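Legionella ubiquitin-specific protease A domain-containing protein (Legionella pneumophila subsp. pneumophila, PDB 5DGG) probably acts, as a LupA-family member of the CA peptidase clan, as a ubiquitin-specific protease with metaeffector activity, this chain being its central domain. Local coordinates at residues Glu41-Asp46 with Ile55-Gly60; Thr120-Pro125 with Gly133-Ala138; Ile159-Asn164 with Asp169-Met174. One frame throughout, in Å; residues are numbered along the deposited sequence.

How the interactions relate
Following the chain from the N terminus, interaction 1 comes first: after helix 33-47 the chain reverses and strand 54-60 packs against it, closing the short loop between them within the beta-alpha-beta unit begun by strand 22-29. Interaction 2 closes the loop from edge strand 115-120 into helix 132-146. Interaction 3 closes the turn between helices 156-165 and 171-183. The three loops follow in series, with no nesting or crossing. Interaction 1 lies about 20 Å from interaction 2, centre to centre, on the opposite side of the chain's centre. Interactions 2 and 3 touch: Lys123-Asp163 ties the loop to helix 156-165, and Asp134-Arg173 ties helix 132-146 to helix 171-183.

Interaction 1: Glu41-Asp46 with Ile55-Gly60; sequences ETLASD and IMIPVG
Ile55, Leu43 and Asp46 carry this contact, in which helix 41-46 lies over strand 55-60 mainly through aliphatic groups, with no hydrogen bond between the segments. Ile55 has the most surface buried. Its CD1 runs out to the last turn of the helix segment and rests on Asp46 CB at 3.7 Å, while its other branch, CG2, meets Leu43 CD1 at 4.0 Å. The branched residue thus touches two positions three apart on one side of the helix. Leu43 holds CG anti to its backbone N (chi1 170°), and its end, CD1, reaches the strand although its first bond does not point there; the same methyl comes within 4.4 Å of Ile57 CD1, which alternation puts on the same sheet face as Ile55. The packing belongs to a beta-alpha-beta unit of strand 22-29, helix 33-47 and strand 54-60, the two strands parallel neighbours; segments 41-46 and 55-60 run nearly antiparallel, at 155°. Met25 of the first strand touches all three residues, and Leu104 and Cys108 lie against Leu43. Partly exposed Asp46 has one methylene for Ile55 and a charged group suited to the solvent-facing border. Its backbone O accepts a hydrogen bond from Lys71 NZ.

Interaction 2: Thr120-Pro125 with Gly133-Ala138; sequences TGPKHP and GDFTCA
Phe135 projects its ring from helix 133-138 into the bend of loop 120-125, and three loop residues gather round that ring. The Pro122 ring crosses the aromatic side chain at about a right angle. Its CG lies 3.8 Å from Phe135 CD1 and its CB 4.0 Å from the same carbon, an oblique approach in which a rigid pyrrolidine offers its methylene groups to the aromatic carbons. Further out, the His124 carbonyl comes to the ring edge near its plane, with His124 O 3.4 Å from both Phe135 CE1 and Phe135 CZ; there the slightly positive ring hydrogens face a carbonyl oxygen, a mildly favourable arrangement. Pro125 follows, its CA 4.1 Å from Phe135 CZ and again oblique to the ring. Phe135 reaches the loop with CG anti to its carbonyl carbon (chi1 -82°), while Leu162 of helix 156-165 and Pro88 also pack against it. The His124 imidazole leads away from Phe135, and Lys123 CB lies over one face of that imidazole, 3.6 Å above its plane and offset toward the rim. The two prolines, with their restricted phi, probably limit the freedom of a loop that has no regular helix or strand. Overall, this is a strand-to-helix connection packed on the helix that it enters: the chain leaves edge strand 115-120 of the mixed sheet and folds over helix 132-146 within the LupA domain, a family of the CA peptidase clan.

Interaction 3: Ile159-Asn164 with Asp169-Met174; sequences IDTLDN and DNVLRM
This is a small, apolar contact between two consecutive helices, 156-165 and 171-183, joined by a short turn and packed at their adjoining ends. It joins the last two helices of the chain, about 17 Å from the centre of the chain to the centre of the contact, and no hydrogen bond crosses it. The nearest CA atoms are those of Thr161 and Leu172, 6.1 Å apart, and Thr161 supplies the largest buried surface. Its methyl does the touching: OG1 lies beside the backbone N (chi1 -59°), which leaves CG2 anti to that N, and CG2 meets Leu172 CD1 at 3.8 Å, the two side chains crossing at a slant. Thr161 CG2 also lies 3.7 Å from Val171 CG2, but in only one of two conformers of Val171, so this part of the contact is less certain. A threonine fits here because its two branches can divide the work, the methyl facing the second helix while OG1 hydrogen-bonds to Ile157 O one turn back in its own helix. Leu172 extends CG anti to its backbone N, bringing CD1 against the first helix, within 3.9 Å of Leu162 N and 4.3 Å of Leu162 CB. Leu162 in turn packs on Phe135, Ala138 and Tyr139 of helix 132-146, so the packing continues into the neighbouring helix. Beside the contact, Asn167 OD1 in the turn accepts a hydrogen bond from Arg173 N. The end of the first helix is secured by a side chain as well: Asn164 ND2 donates to Asp160 O at 2.9 Å, in the carbonyl plane on a lone pair, with an N-H...O angle of 158°, and Asn164 N bonds to that same oxygen.

Interaction 1: Glu41-Asp46 with Ile55-Gly60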
loop_
_atom_site.group_PDB
_atom_site.type_symbol
_atom_site.label_atom_id
_atom_site.label_comp_id
_atom_site.label_asym_id
_atom_site.label_seq_id
_atom_site.Cartn_x
_atom_site.Cartn_y
_atom_site.Cartn_z
ATOM N N GLU A 41 6.937 3.738 -16.547
ATOM C CA GLU A 41 6.640 2.878 -17.679
ATOM C C GLU A 41 5.921 1.606 -17.231
ATOM O O GLU A 41 4.942 1.157 -17.857
ATOM C CB GLU A 41 7.892 2.618 -18.516
ATOM C CG GLU A 41 8.234 3.851 -19.389
ATOM C CD GLU A 41 9.335 3.611 -20.398
ATOM O OE1 GLU A 41 10.482 3.547 -19.950
ATOM O OE2 GLU A 41 9.077 3.519 -21.636
ATOM N N THR A 42 6.377 1.062 -16.128
ATOM C CA THR A 42 5.721 -0.100 -15.541
ATOM C C THR A 42 4.318 0.258 -15.043
ATOM O O THR A 42 3.360 -0.465 -15.318
ATOM C CB THR A 42 6.566 -0.790 -14.451
ATOM O OG1 THR A 42 5.884 -1.958 -13.996
ATOM C CG2 THR A 42 6.806 0.099 -13.252
ATOM N N LEU A 43 4.175 1.387 -14.395
ATOM C CA LEU A 43 2.879 1.748 -13.855
ATOM C C LEU A 43 1.917 2.102 -15.025
ATOM O O LEU A 43 0.742 1.683 -15.039
ATOM C CB LEU A 43 3.050 2.872 -12.819
ATOM C CG LEU A 43 1.777 3.533 -12.312
ATOM C CD1 LEU A 43 0.956 2.567 -11.497
ATOM C CD2 LEU A 43 2.112 4.770 -11.489
ATOM N N ALA A 44 2.423 2.780 -16.054
ATOM C CA ALA A 44 1.578 3.132 -17.197
ATOM C C ALA A 44 1.137 1.851 -17.908
ATOM O O ALA A 44 -0.049 1.661 -18.233
ATOM C CB ALA A 44 2.318 4.045 -18.150
ATOM N N SER A 45 2.068 0.926 -18.080
ATOM C CA SER A 45 1.710 -0.318 -18.712
ATOM C C SER A 45 0.555 -1.042 -17.993
ATOM O O SER A 45 -0.350 -1.554 -18.631
ATOM C CB SER A 45 2.910 -1.224 -18.802
ATOM O OG SER A 45 2.445 -2.452 -19.262
ATOM N N ASP A 46 0.596 -1.075 -16.667
ATOM C CA ASP A 46 -0.445 -1.700 -15.846
ATOM C C ASP A 46 -1.739 -0.882 -15.846
ATOM O O ASP A 46 -2.826 -1.443 -15.961
ATOM C CB ASP A 46 0.062 -1.849 -14.418
ATOM C CG ASP A 46 1.161 -2.884 -14.292
ATOM O OD1 ASP A 46 1.268 -3.781 -15.159
ATOM O OD2 ASP A 46 1.886 -2.802 -13.302
ATOM N N ILE A 55 -4.088 -1.868 -8.590
ATOM C CA ILE A 55 -2.649 -1.594 -8.452
ATOM C C ILE A 55 -2.410 -1.048 -7.049
ATOM O O ILE A 55 -3.032 -0.072 -6.694
ATOM C CB ILE A 55 -2.157 -0.583 -9.499
ATOM C CG1 ILE A 55 -2.468 -1.064 -10.914
ATOM C CG2 ILE A 55 -0.665 -0.432 -9.336
ATOM C CD1 ILE A 55 -2.220 -0.109 -12.061
ATOM N N MET A 56 -1.557 -1.708 -6.260
ATOM C CA MET A 56 -1.154 -1.254 -4.943
ATOM C C MET A 56 0.282 -0.716 -4.951
ATOM O O MET A 56 1.191 -1.295 -5.562
ATOM C CB MET A 56 -1.174 -2.373 -3.920
ATOM C CG MET A 56 -2.348 -3.314 -3.943
ATOM S SD MET A 56 -2.219 -4.226 -2.385
ATOM C CE MET A 56 -3.668 -5.173 -2.592
ATOM N N ILE A 57 0.531 0.320 -4.198
ATOM C CA ILE A 57 1.916 0.830 -4.067
ATOM C C ILE A 57 2.227 1.145 -2.638
ATOM O O ILE A 57 1.539 1.950 -2.031
ATOM C CB ILE A 57 2.170 2.128 -4.913
ATOM C CG1 ILE A 57 1.558 2.022 -6.304
ATOM C CG2 ILE A 57 3.687 2.388 -4.988
ATOM C CD1 ILE A 57 1.793 3.233 -7.211
ATOM N N PRO A 58 3.272 0.526 -2.059
ATOM C CA PRO A 58 3.694 1.015 -0.777
ATOM C C PRO A 58 4.606 2.222 -0.910
ATOM O O PRO A 58 5.581 2.169 -1.634
ATOM C CB PRO A 58 4.417 -0.179 -0.162
ATOM C CG PRO A 58 4.897 -0.987 -1.365
ATOM C CD PRO A 58 4.163 -0.531 -2.576
ATOM N N VAL A 59 4.287 3.313 -0.241
ATOM C CA VAL A 59 5.022 4.565 -0.453
ATOM C C VAL A 59 5.693 5.009 0.840
ATOM O O VAL A 59 5.042 5.238 1.858
ATOM C CB VAL A 59 4.125 5.685 -0.963
ATOM C CG1 VAL A 59 4.903 6.971 -1.185
ATOM C CG2 VAL A 59 3.443 5.264 -2.248
ATOM N N GLY A 60 7.006 5.110 0.780
ATOM C CA GLY A 60 7.773 5.588 1.899
ATOM C C GLY A 60 8.746 6.665 1.493
ATOM O O GLY A 60 8.481 7.418 0.599
#

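Interaction 2: Thr120-Pro125 with Gly133-Ala138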
loop_
_atom_site.group_PDB
_atom_site.type_symbol
_atom_site.label_atom_id
_atom_site.label_comp_id
_atom_site.label_asym_id
_atom_site.label_seq_id
_atom_site.Cartn_x
_atom_site.Cartn_y
_atom_site.Cartn_z
ATOM N N THR A 120 -7.836 7.414 3.698
ATOM C CA THR A 120 -8.270 6.445 4.708
ATOM C C THR A 120 -7.214 6.263 5.785
ATOM O O THR A 120 -6.054 6.618 5.623
ATOM C CB THR A 120 -8.559 5.052 4.103
ATOM O OG1 THR A 120 -7.378 4.612 3.467
ATOM C CG2 THR A 120 -9.701 5.097 3.091
ATOM N N GLY A 121 -7.646 5.707 6.899
ATOM C CA GLY A 121 -6.739 5.229 7.960
ATOM C C GLY A 121 -7.317 3.937 8.570
ATOM O O GLY A 121 -8.362 3.489 8.181
ATOM N N PRO A 122 -6.623 3.334 9.527
ATOM C CA PRO A 122 -7.084 2.100 10.104
ATOM C C PRO A 122 -8.121 2.265 11.206
ATOM O O PRO A 122 -8.280 3.336 11.756
ATOM C CB PRO A 122 -5.794 1.485 10.704
ATOM C CG PRO A 122 -4.985 2.677 11.063
ATOM C CD PRO A 122 -5.324 3.759 10.073
ATOM N N LYS A 123 -8.781 1.171 11.528
ATOM C CA LYS A 123 -9.728 1.132 12.668
ATOM C C LYS A 123 -9.026 1.442 13.975
ATOM O O LYS A 123 -9.563 2.181 14.805
ATOM C CB LYS A 123 -10.364 -0.235 12.788
ATOM C CG LYS A 123 -11.235 -0.600 11.607
ATOM C CD LYS A 123 -12.020 -1.887 11.857
ATOM C CE LYS A 123 -13.121 -2.013 10.811
ATOM N NZ LYS A 123 -13.480 -3.431 10.566
ATOM N N HIS A 124 -7.819 0.903 14.154
ATOM C CA HIS A 124 -7.102 1.034 15.438
ATOM C C HIS A 124 -5.678 1.605 15.262
ATOM O O HIS A 124 -4.665 0.910 15.456
ATOM C CB HIS A 124 -7.062 -0.326 16.175
ATOM C CG HIS A 124 -8.354 -1.081 16.142
ATOM N ND1 HIS A 124 -9.436 -0.763 16.928
ATOM C CD2 HIS A 124 -8.734 -2.152 15.409
ATOM C CE1 HIS A 124 -10.429 -1.597 16.680
ATOM N NE2 HIS A 124 -10.018 -2.466 15.779
ATOM N N PRO A 125 -5.583 2.890 14.914
ATOM C CA PRO A 125 -4.274 3.479 14.682
ATOM C C PRO A 125 -3.486 3.561 15.974
ATOM O O PRO A 125 -4.087 3.693 17.048
ATOM C CB PRO A 125 -4.601 4.883 14.201
ATOM C CG PRO A 125 -5.934 5.176 14.771
ATOM C CD PRO A 125 -6.659 3.870 14.756
ATOM N N GLY A 133 5.009 0.935 8.714
ATOM C CA GLY A 133 5.267 -0.183 7.808
ATOM C C GLY A 133 4.362 -1.361 8.063
ATOM O O GLY A 133 3.816 -1.967 7.128
ATOM N N ASP A 134 4.246 -1.704 9.350
ATOM C CA ASP A 134 3.432 -2.812 9.783
ATOM C C ASP A 134 1.974 -2.608 9.406
ATOM O O ASP A 134 1.311 -3.510 8.861
ATOM C CB ASP A 134 3.548 -2.978 11.321
ATOM C CG ASP A 134 5.010 -3.065 11.796
ATOM O OD1 ASP A 134 5.767 -2.043 11.761
ATOM O OD2 ASP A 134 5.392 -4.179 12.227
ATOM N N PHE A 135 1.454 -1.452 9.762
ATOM C CA PHE A 135 0.097 -1.084 9.356
ATOM C C PHE A 135 -0.081 -1.134 7.848
ATOM O O PHE A 135 -1.085 -1.664 7.370
ATOM C CB PHE A 135 -0.295 0.319 9.873
ATOM C CG PHE A 135 -0.772 0.347 11.323
ATOM C CD1 PHE A 135 -2.103 0.214 11.616
ATOM C CD2 PHE A 135 0.116 0.544 12.378
ATOM C CE1 PHE A 135 -2.550 0.225 12.929
ATOM C CE2 PHE A 135 -0.309 0.563 13.693
ATOM C CZ PHE A 135 -1.648 0.403 13.968
ATOM N N THR A 136 0.858 -0.567 7.090
ATOM C CA THR A 136 0.697 -0.496 5.656
ATOM C C THR A 136 0.752 -1.910 5.024
ATOM O O THR A 136 -0.036 -2.227 4.111
ATOM C CB THR A 136 1.746 0.504 5.057
ATOM O OG1 THR A 136 1.410 1.830 5.492
ATOM C CG2 THR A 136 1.722 0.433 3.573
ATOM N N CYS A 137 1.630 -2.777 5.530
ATOM C CA CYS A 137 1.740 -4.142 5.040
ATOM C C CYS A 137 0.487 -4.922 5.319
ATOM O O CYS A 137 -0.104 -5.587 4.417
ATOM C CB CYS A 137 2.931 -4.867 5.659
ATOM S SG CYS A 137 4.494 -4.466 4.885
ATOM N N ALA A 138 -0.002 -4.793 6.554
ATOM C CA ALA A 138 -1.190 -5.527 6.944
ATOM C C ALA A 138 -2.422 -4.999 6.221
ATOM O O ALA A 138 -3.289 -5.765 5.786
ATOM C CB ALA A 138 -1.396 -5.468 8.439
#

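Interaction 3: Ile159-Asn164 with Asp169-Met174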
loop_
_atom_site.group_PDB
_atom_site.type_symbol
_atom_site.label_atom_id
_atom_site.label_comp_id
_atom_site.label_asym_id
_atom_site.label_seq_id
_atom_site.Cartn_x
_atom_site.Cartn_y
_atom_site.Cartn_z
ATOM N N ILE A 159 -4.102 -9.637 8.558
ATOM C CA ILE A 159 -5.376 -8.973 8.408
ATOM C C ILE A 159 -6.180 -8.968 9.702
ATOM O O ILE A 159 -6.753 -7.955 10.066
ATOM C CB ILE A 159 -6.227 -9.651 7.331
ATOM C CG1 ILE A 159 -5.597 -9.433 5.963
ATOM C CG2 ILE A 159 -7.650 -9.128 7.363
ATOM C CD1 ILE A 159 -6.166 -10.328 4.879
ATOM N N ASP A 160 -6.261 -10.134 10.348
ATOM C CA ASP A 160 -7.083 -10.269 11.564
ATOM C C ASP A 160 -6.436 -9.563 12.737
ATOM O O ASP A 160 -7.134 -9.025 13.582
ATOM C CB ASP A 160 -7.368 -11.741 11.937
ATOM C CG ASP A 160 -8.076 -12.532 10.808
ATOM O OD1 ASP A 160 -8.630 -11.923 9.854
ATOM O OD2 ASP A 160 -8.027 -13.775 10.868
ATOM N N THR A 161 -5.112 -9.536 12.804
ATOM C CA THR A 161 -4.477 -8.743 13.862
ATOM C C THR A 161 -4.801 -7.258 13.679
ATOM O O THR A 161 -5.296 -6.558 14.618
ATOM C CB THR A 161 -2.980 -8.997 13.935
ATOM O OG1 THR A 161 -2.766 -10.392 14.195
ATOM C CG2 THR A 161 -2.346 -8.156 15.043
ATOM N N LEU A 162 -4.509 -6.755 12.486
ATOM C CA LEU A 162 -4.809 -5.346 12.190
ATOM C C LEU A 162 -6.249 -4.979 12.484
ATOM O O LEU A 162 -6.534 -3.977 13.159
ATOM C CB LEU A 162 -4.545 -5.047 10.713
ATOM C CG LEU A 162 -5.038 -3.670 10.204
ATOM C CD1 LEU A 162 -4.215 -2.568 10.781
ATOM C CD2 LEU A 162 -4.920 -3.601 8.702
ATOM N N ASP A 163 -7.172 -5.777 11.975
ATOM C CA ASP A 163 -8.584 -5.425 12.074
ATOM C C ASP A 163 -9.128 -5.377 13.491
ATOM O O ASP A 163 -9.995 -4.545 13.815
ATOM C CB ASP A 163 -9.416 -6.430 11.304
ATOM C CG ASP A 163 -10.826 -5.965 11.117
ATOM O OD1 ASP A 163 -11.047 -5.032 10.328
ATOM O OD2 ASP A 163 -11.727 -6.502 11.785
ATOM N N ASN A 164 -8.643 -6.285 14.338
ATOM C CA ASN A 164 -9.172 -6.386 15.693
ATOM C C ASN A 164 -8.348 -5.707 16.727
ATOM O O ASN A 164 -8.923 -5.226 17.694
ATOM C CB ASN A 164 -9.389 -7.857 16.051
ATOM C CG ASN A 164 -10.406 -8.491 15.128
ATOM O OD1 ASN A 164 -11.578 -8.258 15.276
ATOM N ND2 ASN A 164 -9.950 -9.212 14.120
ATOM N N ASP A 169 -0.253 -3.463 22.380
ATOM C CA ASP A 169 0.726 -4.359 22.999
ATOM C C ASP A 169 1.758 -4.826 21.977
ATOM O O ASP A 169 2.331 -5.906 22.123
ATOM C CB ASP A 169 0.046 -5.592 23.662
ATOM C CG ASP A 169 -0.673 -5.260 24.971
ATOM O OD1 ASP A 169 -0.748 -4.058 25.321
ATOM O OD2 ASP A 169 -1.170 -6.219 25.634
ATOM N N ASN A 170 1.932 -4.039 20.904
ATOM C CA ASN A 170 2.889 -4.328 19.844
ATOM C C ASN A 170 2.590 -5.669 19.159
ATOM O O ASN A 170 3.488 -6.281 18.615
ATOM C CB ASN A 170 4.308 -4.310 20.432
ATOM C CG ASN A 170 5.326 -3.681 19.507
ATOM O OD1 ASN A 170 5.028 -2.741 18.749
ATOM N ND2 ASN A 170 6.537 -4.202 19.543
ATOM N N VAL A 171 1.330 -6.110 19.166
ATOM C CA VAL A 171 1.005 -7.438 18.614
ATOM C C VAL A 171 1.121 -7.498 17.094
ATOM O O VAL A 171 1.437 -8.567 16.530
ATOM C CB VAL A 171 -0.389 -7.963 19.011
ATOM C CG1 VAL A 171 -0.480 -8.172 20.512
ATOM C CG2 VAL A 171 -1.499 -7.064 18.476
ATOM N N LEU A 172 0.881 -6.369 16.414
ATOM C CA LEU A 172 1.062 -6.337 14.959
ATOM C C LEU A 172 2.550 -6.490 14.605
ATOM O O LEU A 172 2.930 -7.293 13.735
ATOM C CB LEU A 172 0.435 -5.086 14.360
ATOM C CG LEU A 172 0.307 -5.095 12.833
ATOM C CD1 LEU A 172 -0.678 -6.158 12.271
ATOM C CD2 LEU A 172 -0.089 -3.694 12.368
ATOM N N ARG A 173 3.409 -5.770 15.291
ATOM C CA ARG A 173 4.858 -5.972 15.143
ATOM C C ARG A 173 5.301 -7.410 15.458
ATOM O O ARG A 173 6.143 -7.985 14.745
ATOM C CB ARG A 173 5.621 -4.958 15.983
ATOM C CG ARG A 173 7.141 -5.124 16.026
ATOM C CD ARG A 173 7.820 -5.174 14.648
ATOM N NE ARG A 173 7.641 -3.981 13.801
ATOM C CZ ARG A 173 8.465 -2.948 13.749
ATOM N NH1 ARG A 173 9.549 -2.917 14.528
ATOM N NH2 ARG A 173 8.213 -1.911 12.934
ATOM N N MET A 174 4.683 -8.037 16.457
ATOM C CA MET A 174 4.988 -9.435 16.693
ATOM C C MET A 174 4.547 -10.330 15.540
ATOM O O MET A 174 5.293 -11.228 15.160
ATOM C CB MET A 174 4.378 -9.944 17.990
ATOM C CG MET A 174 5.282 -10.985 18.631
ATOM S SD MET A 174 4.398 -12.394 19.288
ATOM C CE MET A 174 5.538 -12.856 20.607
#